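Local coordinates for carbonic anhydrase (Neosartorya fumigata, PDB 7COI), which probably catalyses the reversible hydration of carbon dioxide to hydrogencarbonate as a zinc-dependent enzyme of the beta class, at residues P112-I117 with H169-G174. Residues are numbered along the deposited sequence; the frame is centred on the assembly and turned at random.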
loop_
_atom_site.group_PDB
_atom_site.type_symbol
_atom_site.label_atom_id
_atom_site.label_comp_id
_atom_site.label_asym_id
_atom_site.label_seq_id
_atom_site.Cartn_x
_atom_site.Cartn_y
_atom_site.Cartn_z
ATOM N N PRO A 112 13.029 18.411 -16.151
ATOM C CA PRO A 112 11.665 18.803 -16.450
ATOM C C PRO A 112 11.195 19.826 -15.418
ATOM O O PRO A 112 11.557 19.707 -14.260
ATOM C CB PRO A 112 10.886 17.480 -16.282
ATOM C CG PRO A 112 11.685 16.730 -15.300
ATOM C CD PRO A 112 13.130 17.049 -15.629
ATOM N N GLU A 113 10.329 20.721 -15.828
ATOM C CA GLU A 113 9.754 21.745 -14.919
ATOM C C GLU A 113 8.340 21.349 -14.493
ATOM O O GLU A 113 7.732 22.094 -13.682
ATOM C CB GLU A 113 9.742 23.084 -15.658
ATOM C CG GLU A 113 11.109 23.516 -16.107
ATOM C CD GLU A 113 11.258 25.010 -16.415
ATOM O OE1 GLU A 113 10.362 25.836 -16.033
ATOM O OE2 GLU A 113 12.281 25.349 -17.013
ATOM N N ILE A 114 7.805 20.255 -15.072
ATOM C CA ILE A 114 6.399 19.829 -14.883
ATOM C C ILE A 114 6.388 18.381 -14.369
ATOM O O ILE A 114 7.064 17.518 -14.992
ATOM C CB ILE A 114 5.566 19.963 -16.168
ATOM C CG1 ILE A 114 5.551 21.427 -16.674
ATOM C CG2 ILE A 114 4.152 19.437 -15.929
ATOM C CD1 ILE A 114 4.943 21.617 -18.022
ATOM N N LEU A 115 5.650 18.158 -13.284
ATOM C CA LEU A 115 5.160 16.822 -12.872
ATOM C C LEU A 115 3.718 16.724 -13.331
ATOM O O LEU A 115 2.894 17.571 -12.931
ATOM C CB LEU A 115 5.284 16.608 -11.350
ATOM C CG LEU A 115 4.468 15.416 -10.795
ATOM C CD1 LEU A 115 4.944 14.102 -11.414
ATOM C CD2 LEU A 115 4.574 15.341 -9.288
ATOM N N TRP A 116 3.405 15.691 -14.112
ATOM C CA TRP A 116 2.040 15.391 -14.582
ATOM C C TRP A 116 1.541 14.156 -13.843
ATOM O O TRP A 116 2.230 13.142 -13.871
ATOM C CB TRP A 116 2.087 15.125 -16.075
ATOM C CG TRP A 116 0.808 14.720 -16.724
ATOM C CD1 TRP A 116 0.281 13.460 -16.805
ATOM C CD2 TRP A 116 -0.081 15.572 -17.445
ATOM N NE1 TRP A 116 -0.856 13.473 -17.557
ATOM C CE2 TRP A 116 -1.104 14.758 -17.975
ATOM C CE3 TRP A 116 -0.080 16.939 -17.745
ATOM C CZ2 TRP A 116 -2.120 15.258 -18.759
ATOM C CZ3 TRP A 116 -1.109 17.433 -18.512
ATOM C CH2 TRP A 116 -2.104 16.604 -19.017
ATOM N N ILE A 117 0.400 14.273 -13.184
ATOM C CA ILE A 117 -0.335 13.124 -12.606
ATOM C C ILE A 117 -1.630 13.027 -13.401
ATOM O O ILE A 117 -2.469 13.963 -13.336
ATOM C CB ILE A 117 -0.561 13.258 -11.094
ATOM C CG1 ILE A 117 0.757 13.433 -10.340
ATOM C CG2 ILE A 117 -1.354 12.046 -10.625
ATOM C CD1 ILE A 117 0.643 13.878 -8.907
ATOM N N HIS A 169 5.968 23.097 -11.443
ATOM C CA HIS A 169 4.516 22.909 -11.613
ATOM C C HIS A 169 4.164 21.449 -11.340
ATOM O O HIS A 169 4.895 20.566 -11.848
ATOM C CB HIS A 169 4.068 23.254 -13.031
ATOM C CG HIS A 169 4.402 24.651 -13.412
ATOM N ND1 HIS A 169 3.582 25.699 -13.059
ATOM C CD2 HIS A 169 5.467 25.170 -14.069
ATOM C CE1 HIS A 169 4.113 26.817 -13.510
ATOM N NE2 HIS A 169 5.283 26.526 -14.120
ATOM N N VAL A 170 3.109 21.232 -10.577
ATOM C CA VAL A 170 2.437 19.899 -10.472
ATOM C C VAL A 170 1.068 20.035 -11.093
ATOM O O VAL A 170 0.283 20.883 -10.653
ATOM C CB VAL A 170 2.372 19.354 -9.038
ATOM C CG1 VAL A 170 1.746 17.942 -9.061
ATOM C CG2 VAL A 170 3.748 19.328 -8.388
ATOM N N VAL A 171 0.770 19.206 -12.089
ATOM C CA VAL A 171 -0.511 19.211 -12.792
ATOM C C VAL A 171 -1.213 17.895 -12.476
ATOM O O VAL A 171 -0.600 16.843 -12.689
ATOM C CB VAL A 171 -0.281 19.365 -14.306
ATOM C CG1 VAL A 171 -1.582 19.287 -15.069
ATOM C CG2 VAL A 171 0.506 20.622 -14.636
ATOM N N ILE A 172 -2.436 17.954 -11.999
ATOM C CA ILE A 172 -3.333 16.784 -11.938
ATOM C C ILE A 172 -4.313 16.971 -13.070
ATOM O O ILE A 172 -5.040 17.987 -13.087
ATOM C CB ILE A 172 -4.012 16.594 -10.569
ATOM C CG1 ILE A 172 -2.985 16.427 -9.458
ATOM C CG2 ILE A 172 -4.966 15.408 -10.632
ATOM C CD1 ILE A 172 -3.606 16.313 -8.071
ATOM N N CYS A 173 -4.347 16.005 -13.976
ATOM C CA CYS A 173 -5.209 16.039 -15.164
ATOM C C CYS A 173 -6.170 14.868 -15.096
ATOM O O CYS A 173 -5.728 13.724 -15.203
ATOM C CB CYS A 173 -4.363 16.036 -16.433
ATOM S SG CYS A 173 -5.383 16.210 -17.914
ATOM N N GLY A 174 -7.455 15.181 -14.920
ATOM C CA GLY A 174 -8.558 14.234 -15.149
ATOM C C GLY A 174 -9.030 14.310 -16.585
ATOM O O GLY A 174 -8.477 15.102 -17.374
HETATM O O HOH W 1 8.056 26.952 -15.662
#
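Leu115 and Ile117 knit strand 114-117 in parallel register to strand 169-174, the two axes 4.8 Å apart and 17° from parallel. Leu115 N donates a hydrogen bond to His169 O, and Leu115 O accepts one from Val171 N; Ile117 repeats the pattern with Val171 O and Cys173 N, all four bonds close to straight. A more bent one, 139° at the hydrogen, runs from His169 N to Glu113 O and opens the ladder.

Trp116 leaves on the face it shares with Ile114 and Val171, and with CG anti to the backbone N (chi1 176°) its indole lies alongside Val171 and Cys173. Cys173 CB sits over one face of the six-membered ring, 3.7 Å from the centroid, in a CH-pi contact offset toward the rim at CZ2 and CH2. Cys173 SG lies obliquely to the same ring, 4.3 Å from its centroid, a sulfur-aromatic contact. Val171 splits its methyls: CG1 meets Trp116 CE3 and CZ3, while CG2 touches Ile114 CG2 at 4.0 Å. Phe81 of the second subunit packs on Val171 too.

The other face of the sheet holds Leu115 and Val170, side by side, with Leu115 CD2 3.8 Å from Val170 CG1; helix 152-164 covers Leu115 and Ile117. At the strand starts, a water donates to Glu113 OE1 (2.6 Å) and also hydrogen-bonds His169 NE2 in the imidazole plane, while His169 ND1 bonds His253.

These are adjoining central strands of the parallel part of the beta-carbonic anhydrase sheet: the first ends on the zinc ligand Cys119, the second on His175, with Cys178 just beyond.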